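PDB 3TBF: glucosamine--fructose-6-phosphate aminotransferase [isomerizing] from Francisella tularensis subsp. tularensis, which probably catalyses, through its C-terminal isomerase domain, the conversion of fructose 6-phosphate to glucosamine 6-phosphate with nitrogen supplied by glutamine. Local coordinates for residues A[70-73]-A[74-77]. Numbering follows the deposited sequence.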
# COMPACT_ATOMS: atom_id res chain seq x y z
N MSE A 70 5.42 8.43 -0.70
CA MSE A 70 4.23 8.18 -1.49
C MSE A 70 3.58 9.47 -1.98
O MSE A 70 3.07 9.54 -3.12
CB MSE A 70 3.20 7.40 -0.66
CG MSE A 70 3.48 5.93 -0.62
SE MSE A 70 2.05 4.98 0.36
CE MSE A 70 0.56 5.30 -0.93
N THR A 71 3.58 10.50 -1.14
CA THR A 71 2.97 11.76 -1.57
C THR A 71 3.82 12.28 -2.72
O THR A 71 3.34 12.66 -3.77
CB THR A 71 2.95 12.74 -0.43
OG1 THR A 71 2.37 12.14 0.74
CG2 THR A 71 2.16 13.94 -0.79
N ALA A 72 5.12 12.26 -2.52
CA ALA A 72 6.05 12.89 -3.45
C ALA A 72 6.05 12.24 -4.83
O ALA A 72 6.44 12.84 -5.83
CB ALA A 72 7.50 12.78 -2.87
N LYS A 73 5.69 10.97 -4.89
CA LYS A 73 5.71 10.28 -6.17
C LYS A 73 4.73 10.99 -7.11
O LYS A 73 5.01 11.12 -8.30
CB LYS A 73 5.40 8.80 -5.97
CG LYS A 73 4.78 8.12 -7.19
CD LYS A 73 4.54 6.63 -6.98
CE LYS A 73 4.26 5.97 -8.35
NZ LYS A 73 4.54 4.56 -8.36
N TYR A 74 3.61 11.45 -6.60
CA TYR A 74 2.61 12.08 -7.46
C TYR A 74 3.28 13.31 -8.08
O TYR A 74 3.15 13.54 -9.30
CB TYR A 74 1.37 12.48 -6.67
CG TYR A 74 0.46 11.32 -6.33
CD1 TYR A 74 0.76 10.47 -5.28
CD2 TYR A 74 -0.73 11.10 -7.01
CE1 TYR A 74 -0.09 9.37 -4.93
CE2 TYR A 74 -1.58 10.01 -6.68
CZ TYR A 74 -1.24 9.15 -5.63
OH TYR A 74 -2.07 8.07 -5.29
N TRP A 75 4.01 14.07 -7.26
CA TRP A 75 4.63 15.35 -7.69
C TRP A 75 5.74 15.06 -8.69
O TRP A 75 5.84 15.72 -9.71
CB TRP A 75 5.27 16.09 -6.50
CG TRP A 75 4.37 16.62 -5.50
CD1 TRP A 75 3.10 17.06 -5.70
CD2 TRP A 75 4.67 16.89 -4.12
NE1 TRP A 75 2.58 17.57 -4.53
CE2 TRP A 75 3.53 17.49 -3.55
CE3 TRP A 75 5.79 16.68 -3.33
CZ2 TRP A 75 3.47 17.87 -2.20
CZ3 TRP A 75 5.74 17.07 -1.97
CH2 TRP A 75 4.57 17.67 -1.43
N ILE A 76 6.57 14.07 -8.38
CA ILE A 76 7.72 13.76 -9.21
C ILE A 76 7.34 13.32 -10.61
O ILE A 76 7.92 13.77 -11.58
CB ILE A 76 8.61 12.70 -8.61
CG1 ILE A 76 9.30 13.25 -7.36
CG2 ILE A 76 9.65 12.31 -9.64
CD1 ILE A 76 9.92 12.24 -6.49
N GLU A 77 6.39 12.42 -10.70
CA GLU A 77 5.90 11.97 -11.98
C GLU A 77 5.20 13.07 -12.76
O GLU A 77 5.47 13.24 -13.93
CB GLU A 77 5.00 10.75 -11.76
CG GLU A 77 5.83 9.55 -11.26
CD GLU A 77 5.41 8.17 -11.80
OE1 GLU A 77 4.32 8.06 -12.44
OE2 GLU A 77 6.22 7.21 -11.57
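Lys73 and Glu77 sit one turn apart on helix 63-80, the helix of a beta-alpha-beta unit in the first SIS domain, which crosses over from strand 56-61 to its parallel neighbour 84-88. Their side chains run alongside each other in the same direction. With CG roughly anti to the backbone N (chi1 153°) and the rest of the chain extended, Lys73 carries CE to 4.0 Å from Glu77 OE2. Lys73 NZ stays 4.5 Å from Glu77 OE2, too far for a salt bridge. Both hydrogen-bond instead to the backbone of Cys84, Lys73 NZ to O and Glu77 OE2 to N, which ties the helix to the start of strand 84-88.

Tyr74 leans back along the helix. CG lies anti to the carbonyl carbon (chi1 -76°), and this brings the ring edge to Met70 O, in the ring plane, 3.3 Å from Tyr74 CD1. This side of the helix also serves the dimer interface, where Tyr74 OH is hydrogen-bonded to Glu91 OE1 of the second subunit and Glu77 OE1 forms a salt bridge with Arg95 of the same subunit.

Ala72 faces the interior with Trp75 and Ile76. Ala72 CB lies 4.3 Å from Trp75 CE3. Helix 165-184 packs against all three residues, and Trp75 NE1 hydrogen-bonds to Asp333 O. The backbone bond from Ile76 N to Ala72 O is 2.8 Å long, with an N-H...O angle of 164°.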